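PDB 6IL9: fructuronate-tagaturonate epimerase UxaE from Cohnella laeviribosi in complex with 1 glycerol, which catalyses the interconversion of fructuronate and tagaturonate, an epimerisation carried out by a TIM-barrel enzyme that holds a zinc ion. Local coordinates for residues F81-F87 with Y151-A157; F305-F309 with Q321-E325. One frame throughout, in Å; residues are numbered along the deposited sequence.

Overall arrangement
Both contacts sit around one eight-stranded parallel (TIM) barrel, on opposite sides of the chain's centre, their own centres 32 Å apart and their nearest atoms about 19 Å apart. Contact 1 comes first along the chain: a loop leading to strand 93-96 meets the turn that opens strand 156-162, at the barrel end where the strands begin. Contact 2 follows in series, in the loop after strand 300-302 and on helix 319-336. It packs at the strand ends that carry the zinc site of His161, Asp273 and His343, with the Phe309 side chain about 9 Å from the metal, whereas contact 1 appears to be structural packing away from it.

Contact 1. Residues F81-F87 with Y151-A157; sequences FTVPQAF and YTEGYGA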
ATOM      1  N   PHE A  81     -12.464  17.240   1.991  1.00 21.39           N
ATOM      2  CA  PHE A  81     -12.485  15.832   1.595  1.00 20.16           C
ATOM      3  C   PHE A  81     -11.246  15.427   0.796  1.00 20.64           C
ATOM      4  O   PHE A  81     -11.008  14.224   0.634  1.00 19.04           O
ATOM      5  CB  PHE A  81     -13.758  15.501   0.802  1.00 23.70           C
ATOM      6  CG  PHE A  81     -13.753  16.011  -0.615  1.00 21.24           C
ATOM      7  CD1 PHE A  81     -13.313  15.203  -1.662  1.00 21.32           C
ATOM      8  CD2 PHE A  81     -14.202  17.289  -0.904  1.00 22.09           C
ATOM      9  CE1 PHE A  81     -13.310  15.666  -2.964  1.00 23.06           C
ATOM     10  CE2 PHE A  81     -14.197  17.767  -2.209  1.00 24.33           C
ATOM     11  CZ  PHE A  81     -13.755  16.955  -3.242  1.00 25.02           C
ATOM     12  N   THR A  82     -10.450  16.385   0.314  1.00 19.39           N
ATOM     13  CA  THR A  82      -9.198  16.078  -0.378  1.00 19.29           C
ATOM     14  C   THR A  82      -8.015  15.898   0.566  1.00 18.45           C
ATOM     15  O   THR A  82      -6.900  15.644   0.094  1.00 20.53           O
ATOM     16  CB  THR A  82      -8.855  17.171  -1.408  1.00 18.69           C
ATOM     17  OG1 THR A  82      -8.607  18.415  -0.737  1.00 21.45           O
ATOM     18  CG2 THR A  82      -9.993  17.344  -2.401  1.00 19.78           C
ATOM     19  N   VAL A  83      -8.227  16.020   1.870  1.00 21.51           N
ATOM     20  CA  VAL A  83      -7.180  15.870   2.881  1.00 18.20           C
ATOM     21  C   VAL A  83      -7.266  14.459   3.448  1.00 17.69           C
ATOM     22  O   VAL A  83      -8.370  14.027   3.806  1.00 19.33           O
ATOM     23  CB  VAL A  83      -7.346  16.905   4.008  1.00 20.28           C
ATOM     24  CG1 VAL A  83      -6.279  16.711   5.080  1.00 19.62           C
ATOM     25  CG2 VAL A  83      -7.328  18.319   3.431  1.00 20.06           C
ATOM     26  N   PRO A  84      -6.163  13.721   3.555  1.00 17.78           N
ATOM     27  CA  PRO A  84      -6.242  12.362   4.113  1.00 17.86           C
ATOM     28  C   PRO A  84      -6.792  12.384   5.531  1.00 20.28           C
ATOM     29  O   PRO A  84      -6.563  13.329   6.287  1.00 19.01           O
ATOM     30  CB  PRO A  84      -4.788  11.876   4.095  1.00 17.85           C
ATOM     31  CG  PRO A  84      -4.067  12.789   3.140  1.00 24.59           C
ATOM     32  CD  PRO A  84      -4.780  14.106   3.218  1.00 19.23           C
ATOM     33  N   GLN A  85      -7.505  11.313   5.895  1.00 17.02           N
ATOM     34  CA  GLN A  85      -8.037  11.156   7.243  1.00 17.96           C
ATOM     35  C   GLN A  85      -7.741   9.762   7.780  1.00 18.25           C
ATOM     36  O   GLN A  85      -7.621   8.791   7.027  1.00 19.77           O
ATOM     37  CB  GLN A  85      -9.549  11.398   7.285  1.00 22.34           C
ATOM     38  CG  GLN A  85     -10.363  10.304   6.618  1.00 20.85           C
ATOM     39  CD  GLN A  85     -11.827  10.373   7.000  1.00 23.77           C
ATOM     40  OE1 GLN A  85     -12.602  11.116   6.395  1.00 24.90           O
ATOM     41  NE2 GLN A  85     -12.212   9.609   8.019  1.00 24.92           N
ATOM     42  N   ALA A  86      -7.612   9.680   9.099  1.00 19.39           N
ATOM     43  CA  ALA A  86      -7.542   8.397   9.777  1.00 17.35           C
ATOM     44  C   ALA A  86      -8.934   7.783   9.854  1.00 19.53           C
ATOM     45  O   ALA A  86      -9.944   8.476   9.742  1.00 20.80           O
ATOM     46  CB  ALA A  86      -6.969   8.567  11.181  1.00 20.73           C
ATOM     47  N   PHE A  87      -8.986   6.459  10.055  1.00 17.31           N
ATOM     48  CA  PHE A  87     -10.268   5.761  10.066  1.00 17.44           C
ATOM     49  C   PHE A  87     -10.573   5.024  11.361  1.00 21.17           C
ATOM     50  O   PHE A  87     -11.731   4.637  11.567  1.00 23.10           O
ATOM     51  CB  PHE A  87     -10.342   4.763   8.900  1.00 18.88           C
ATOM     52  CG  PHE A  87     -10.477   5.437   7.575  1.00 19.04           C
ATOM     53  CD1 PHE A  87     -11.652   6.092   7.248  1.00 20.64           C
ATOM     54  CD2 PHE A  87      -9.411   5.477   6.691  1.00 20.07           C
ATOM     55  CE1 PHE A  87     -11.777   6.757   6.030  1.00 20.35           C
ATOM     56  CE2 PHE A  87      -9.523   6.142   5.482  1.00 20.43           C
ATOM     57  CZ  PHE A  87     -10.701   6.771   5.150  1.00 20.06           C
ATOM     58  N   TYR A 151     -15.305  12.076  -4.871  1.00 21.06           N
ATOM     59  CA  TYR A 151     -15.433  11.075  -3.815  1.00 19.29           C
ATOM     60  C   TYR A 151     -15.161  11.772  -2.492  1.00 20.50           C
ATOM     61  O   TYR A 151     -14.012  12.075  -2.167  1.00 20.13           O
ATOM     62  CB  TYR A 151     -14.461   9.930  -4.052  1.00 20.65           C
ATOM     63  CG  TYR A 151     -14.517   8.827  -3.017  1.00 19.05           C
ATOM     64  CD1 TYR A 151     -15.421   7.782  -3.146  1.00 19.95           C
ATOM     65  CD2 TYR A 151     -13.628   8.807  -1.947  1.00 20.49           C
ATOM     66  CE1 TYR A 151     -15.466   6.756  -2.213  1.00 20.89           C
ATOM     67  CE2 TYR A 151     -13.659   7.780  -1.001  1.00 19.29           C
ATOM     68  CZ  TYR A 151     -14.582   6.759  -1.151  1.00 18.25           C
ATOM     69  OH  TYR A 151     -14.623   5.742  -0.225  1.00 19.58           O
ATOM     70  N   THR A 152     -16.224  12.027  -1.727  1.00 22.05           N
ATOM     71  CA  THR A 152     -16.126  12.826  -0.515  1.00 23.46           C
ATOM     72  C   THR A 152     -16.147  11.992   0.755  1.00 22.91           C
ATOM     73  O   THR A 152     -16.127  12.562   1.850  1.00 26.67           O
ATOM     74  CB  THR A 152     -17.267  13.852  -0.465  1.00 26.20           C
ATOM     75  OG1 THR A 152     -18.518  13.164  -0.320  1.00 28.31           O
ATOM     76  CG2 THR A 152     -17.297  14.676  -1.738  1.00 26.43           C
ATOM     77  N   GLU A 153     -16.179  10.662   0.640  1.00 22.05           N
ATOM     78  CA  GLU A 153     -16.300   9.792   1.804  1.00 22.70           C
ATOM     79  C   GLU A 153     -15.026   9.707   2.633  1.00 24.23           C
ATOM     80  O   GLU A 153     -15.084   9.226   3.768  1.00 25.82           O
ATOM     81  CB  GLU A 153     -16.706   8.381   1.370  1.00 24.74           C
ATOM     82  CG  GLU A 153     -18.180   8.240   1.041  1.00 31.58           C
ATOM     83  CD  GLU A 153     -18.576   9.002  -0.197  1.00 37.73           C
ATOM     84  OE1 GLU A 153     -17.870   8.881  -1.222  1.00 38.16           O
ATOM     85  OE2 GLU A 153     -19.595   9.729  -0.151  1.00 43.06           O
ATOM     86  N   GLY A 154     -13.893  10.133   2.106  1.00 20.95           N
ATOM     87  CA  GLY A 154     -12.650  10.124   2.861  1.00 19.91           C
ATOM     88  C   GLY A 154     -11.682   9.061   2.376  1.00 19.81           C
ATOM     89  O   GLY A 154     -12.074   7.940   2.033  1.00 17.18           O
ATOM     90  N   TYR A 155     -10.400   9.408   2.361  1.00 16.77           N
ATOM     91  CA  TYR A 155      -9.345   8.470   2.002  1.00 17.37           C
ATOM     92  C   TYR A 155      -8.192   8.629   2.981  1.00 16.38           C
ATOM     93  O   TYR A 155      -8.021   9.679   3.605  1.00 18.12           O
ATOM     94  CB  TYR A 155      -8.846   8.683   0.557  1.00 18.06           C
ATOM     95  CG  TYR A 155      -7.989   9.918   0.404  1.00 15.44           C
ATOM     96  CD1 TYR A 155      -8.568  11.158   0.171  1.00 17.69           C
ATOM     97  CD2 TYR A 155      -6.598   9.843   0.484  1.00 16.03           C
ATOM     98  CE1 TYR A 155      -7.785  12.295   0.047  1.00 15.61           C
ATOM     99  CE2 TYR A 155      -5.818  10.965   0.369  1.00 17.10           C
ATOM    100  CZ  TYR A 155      -6.418  12.188   0.150  1.00 15.49           C
ATOM    101  OH  TYR A 155      -5.621  13.302   0.032  1.00 16.25           O
ATOM    102  N   GLY A 156      -7.394   7.570   3.096  1.00 17.50           N
ATOM    103  CA  GLY A 156      -6.242   7.570   3.975  1.00 17.64           C
ATOM    104  C   GLY A 156      -4.905   7.602   3.259  1.00 18.04           C
ATOM    105  O   GLY A 156      -4.821   7.340   2.057  1.00 17.28           O
ATOM    106  N   ALA A 157      -3.845   7.909   4.002  1.00 16.41           N
ATOM    107  CA  ALA A 157      -2.483   7.961   3.478  1.00 16.56           C
ATOM    108  C   ALA A 157      -1.560   7.231   4.439  1.00 15.26           C
ATOM    109  O   ALA A 157      -1.471   7.603   5.616  1.00 17.90           O
ATOM    110  CB  ALA A 157      -2.016   9.414   3.289  1.00 17.92           C
TER
HETATM  111  O   HOH W   1     -12.562  11.819   0.102  1.00 19.84           O
HETATM  112  O   HOH W   2     -10.307  12.426   2.884  1.00 20.21           O
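Tyr151 O sits 3.2 Å from Phe81 CD1 and accepts a bond from a water that also donates to Phe81 O and accepts from Gly154 N. Thr152 CG2 lies over the Phe81 ring, 4.0 Å from its centroid and 12° off the normal; Thr82 CG2 lies on the opposite face, displaced toward the rim. Gly154 CA is 3.7 Å from Gln85 OE1, so a CB there would clash with that oxygen; the Phe87 ring edge meets its carbonyl, CZ to Gly154 O 3.6 Å. Tyr155 CB points away from the loop, but CG between the backbone N and carbonyl carbon (chi1 74°) swings the ring back, and OH hydrogen-bonds Thr82 O at 2.7 Å from above the carbonyl plane. Pro84 CA makes a CH-pi contact over one face of this ring, toward its rim. Tyr155 N donates to a second water, which donates to Phe81 O and Val83 O; Tyr155 O accepts from Gln85 N at 2.9 Å. Gly156 N approaches the Phe87 edge at CE2, 3.5 Å away, and Ala157 CB packs on Pro84 CB at 3.8 Å. The polar links are mostly backbone groups and water, with the Tyr155 hydroxyl as side-chain donor, while apolar packing surrounds them.

Contact 2. Residues F305-F309 with Q321-E325; sequences FIGEF and QFERE
Phe322 CE1 is the point where three phenylalanines meet: Phe305 CG and Phe309 CZ each come within 3.8 Å of that CE1. Phe322 CG stands anti to the backbone N (chi1 172°), which carries the ring off the helix toward the loop, edge first. Its edge turns to the face of Phe305 in a T-shaped (edge-to-face) pair with planes at 69°, while the Phe309 ring, lying obliquely, presents its own edge to the same corner. Ile306 meets the helix through CB and CG2; its CG1 is turned away from the backbone N (chi1 -168°), leaving CG2 to pack 3.7 Å from Phe322 CA. The extended Glu325 crosses the isoleucine at about a right angle, with Glu325 OE1 3.5 Å from Ile306 CB. Glu325 OE1 accepts from a water at 2.7 Å, and that water accepts from Ile306 N. On the anti side of the carboxylate, Glu325 OE2 receives Gln321 NE2 at 3.1 Å; Gln321 OE1 takes Arg324 NH2 at 2.7 Å, so one polar chain runs along the helix surface. An alanine in place of Glu325 would probably leave the bridging water and Gln321 NE2 without their carboxylate mates and open a gap beside Ile306. Tyr315, on the connection to helix 319-336, is hydrogen-bonded to Ile306 O through its OH and meets the Phe322 ring. Val351 and Leu354 of helix 349-358 pack on Phe322, and Ile342 of barrel strand 339-342 on Phe305 and Phe309.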
ATOM      1  N   PHE A 305       2.273 -14.835   8.193  1.00 24.78           N
ATOM      2  CA  PHE A 305       1.447 -16.028   8.250  1.00 23.32           C
ATOM      3  C   PHE A 305       2.227 -17.266   7.816  1.00 23.37           C
ATOM      4  O   PHE A 305       3.195 -17.192   7.051  1.00 20.27           O
ATOM      5  CB  PHE A 305       0.207 -15.864   7.363  1.00 20.24           C
ATOM      6  CG  PHE A 305      -0.703 -14.734   7.782  1.00 19.01           C
ATOM      7  CD1 PHE A 305      -1.511 -14.856   8.887  1.00 23.97           C
ATOM      8  CD2 PHE A 305      -0.766 -13.566   7.034  1.00 24.35           C
ATOM      9  CE1 PHE A 305      -2.350 -13.839   9.265  1.00 19.65           C
ATOM     10  CE2 PHE A 305      -1.607 -12.527   7.409  1.00 24.05           C
ATOM     11  CZ  PHE A 305      -2.393 -12.662   8.530  1.00 22.47           C
ATOM     12  N   ILE A 306       1.785 -18.421   8.319  1.00 21.12           N
ATOM     13  CA  ILE A 306       2.324 -19.691   7.860  1.00 19.26           C
ATOM     14  C   ILE A 306       2.183 -19.793   6.341  1.00 17.25           C
ATOM     15  O   ILE A 306       1.195 -19.334   5.764  1.00 19.74           O
ATOM     16  CB  ILE A 306       1.616 -20.844   8.593  1.00 24.36           C
ATOM     17  CG1 ILE A 306       2.360 -22.146   8.348  1.00 24.88           C
ATOM     18  CG2 ILE A 306       0.151 -20.934   8.182  1.00 24.29           C
ATOM     19  CD1 ILE A 306       3.680 -22.211   9.067  1.00 35.59           C
ATOM     20  N   GLY A 307       3.196 -20.359   5.688  1.00 19.41           N
ATOM     21  CA  GLY A 307       3.248 -20.375   4.228  1.00 18.86           C
ATOM     22  C   GLY A 307       4.007 -19.178   3.679  1.00 18.07           C
ATOM     23  O   GLY A 307       4.819 -18.557   4.369  1.00 17.91           O
ATOM     24  N   GLU A 308       3.745 -18.850   2.413  1.00 16.59           N
ATOM     25  CA  GLU A 308       4.408 -17.706   1.797  1.00 14.51           C
ATOM     26  C   GLU A 308       3.423 -16.809   1.062  1.00 15.19           C
ATOM     27  O   GLU A 308       2.519 -17.290   0.373  1.00 15.71           O
ATOM     28  CB  GLU A 308       5.490 -18.141   0.809  1.00 17.16           C
ATOM     29  CG  GLU A 308       6.563 -19.011   1.411  1.00 19.35           C
ATOM     30  CD  GLU A 308       7.612 -19.361   0.373  1.00 23.94           C
ATOM     31  OE1 GLU A 308       8.175 -18.425  -0.226  1.00 24.33           O
ATOM     32  OE2 GLU A 308       7.851 -20.564   0.156  1.00 25.17           O
ATOM     33  N   PHE A 309       3.640 -15.504   1.196  1.00 15.23           N
ATOM     34  CA  PHE A 309       2.903 -14.445   0.504  1.00 15.35           C
ATOM     35  C   PHE A 309       3.903 -13.710  -0.373  1.00 15.25           C
ATOM     36  O   PHE A 309       4.414 -12.656   0.020  1.00 17.62           O
ATOM     37  CB  PHE A 309       2.245 -13.463   1.510  1.00 14.77           C
ATOM     38  CG  PHE A 309       0.936 -13.933   2.089  1.00 15.95           C
ATOM     39  CD1 PHE A 309       0.878 -15.030   2.946  1.00 16.30           C
ATOM     40  CD2 PHE A 309      -0.228 -13.238   1.808  1.00 15.54           C
ATOM     41  CE1 PHE A 309      -0.346 -15.435   3.483  1.00 15.25           C
ATOM     42  CE2 PHE A 309      -1.456 -13.639   2.331  1.00 15.91           C
ATOM     43  CZ  PHE A 309      -1.506 -14.747   3.172  1.00 16.30           C
ATOM     44  N   GLN A 321      -3.920 -25.383   6.997  1.00 20.07           N
ATOM     45  CA  GLN A 321      -3.124 -24.895   8.116  1.00 18.68           C
ATOM     46  C   GLN A 321      -3.199 -23.381   8.204  1.00 18.70           C
ATOM     47  O   GLN A 321      -3.284 -22.825   9.306  1.00 17.13           O
ATOM     48  CB  GLN A 321      -1.668 -25.353   7.986  1.00 20.98           C
ATOM     49  CG  GLN A 321      -0.797 -24.965   9.177  1.00 28.64           C
ATOM     50  CD  GLN A 321      -1.244 -25.633  10.472  1.00 35.68           C
ATOM     51  OE1 GLN A 321      -1.778 -26.752  10.462  1.00 37.76           O
ATOM     52  NE2 GLN A 321      -1.029 -24.952  11.593  1.00 36.59           N
ATOM     53  N   PHE A 322      -3.183 -22.698   7.053  1.00 17.38           N
ATOM     54  CA  PHE A 322      -3.370 -21.254   7.070  1.00 17.50           C
ATOM     55  C   PHE A 322      -4.676 -20.888   7.764  1.00 16.94           C
ATOM     56  O   PHE A 322      -4.711 -19.958   8.578  1.00 15.15           O
ATOM     57  CB  PHE A 322      -3.347 -20.682   5.648  1.00 14.50           C
ATOM     58  CG  PHE A 322      -3.723 -19.227   5.586  1.00 15.02           C
ATOM     59  CD1 PHE A 322      -2.780 -18.243   5.861  1.00 14.92           C
ATOM     60  CD2 PHE A 322      -5.021 -18.843   5.272  1.00 18.10           C
ATOM     61  CE1 PHE A 322      -3.124 -16.894   5.825  1.00 15.66           C
ATOM     62  CE2 PHE A 322      -5.378 -17.498   5.242  1.00 15.62           C
ATOM     63  CZ  PHE A 322      -4.414 -16.522   5.517  1.00 15.21           C
ATOM     64  N   GLU A 323      -5.758 -21.625   7.466  1.00 15.29           N
ATOM     65  CA  GLU A 323      -7.050 -21.309   8.068  1.00 16.13           C
ATOM     66  C   GLU A 323      -7.019 -21.530   9.577  1.00 16.03           C
ATOM     67  O   GLU A 323      -7.527 -20.700  10.343  1.00 14.39           O
ATOM     68  CB  GLU A 323      -8.168 -22.144   7.429  1.00 16.13           C
ATOM     69  CG  GLU A 323      -9.524 -21.933   8.130  1.00 16.89           C
ATOM     70  CD  GLU A 323     -10.693 -22.630   7.432  1.00 20.70           C
ATOM     71  OE1 GLU A 323     -10.456 -23.305   6.412  1.00 20.61           O
ATOM     72  OE2 GLU A 323     -11.845 -22.497   7.910  1.00 20.48           O
ATOM     73  N   ARG A 324      -6.410 -22.630  10.025  1.00 15.03           N
ATOM     74  CA  ARG A 324      -6.380 -22.906  11.462  1.00 17.08           C
ATOM     75  C   ARG A 324      -5.641 -21.813  12.223  1.00 17.56           C
ATOM     76  O   ARG A 324      -6.089 -21.386  13.296  1.00 17.63           O
ATOM     77  CB  ARG A 324      -5.737 -24.265  11.737  1.00 20.78           C
ATOM     78  CG  ARG A 324      -6.632 -25.441  11.386  1.00 22.66           C
ATOM     79  CD  ARG A 324      -6.046 -26.749  11.903  1.00 31.26           C
ATOM     80  NE  ARG A 324      -4.862 -27.151  11.153  1.00 32.98           N
ATOM     81  CZ  ARG A 324      -4.898 -27.835  10.011  1.00 29.67           C
ATOM     82  NH1 ARG A 324      -6.063 -28.199   9.486  1.00 33.92           N
ATOM     83  NH2 ARG A 324      -3.769 -28.165   9.401  1.00 32.95           N
ATOM     84  N   GLU A 325      -4.520 -21.341  11.684  1.00 13.99           N
ATOM     85  CA  GLU A 325      -3.781 -20.269  12.340  1.00 14.68           C
ATOM     86  C   GLU A 325      -4.508 -18.938  12.215  1.00 17.44           C
ATOM     87  O   GLU A 325      -4.535 -18.153  13.175  1.00 16.51           O
ATOM     88  CB  GLU A 325      -2.365 -20.180  11.775  1.00 19.30           C
ATOM     89  CG  GLU A 325      -1.623 -21.493  12.003  1.00 20.48           C
ATOM     90  CD  GLU A 325      -0.125 -21.358  12.059  1.00 30.70           C
ATOM     91  OE1 GLU A 325       0.385 -20.237  11.861  1.00 30.45           O
ATOM     92  OE2 GLU A 325       0.536 -22.393  12.311  1.00 33.35           O
TER
HETATM   93  O   HOH W   3      -0.410 -18.095  10.350  1.00 25.73           O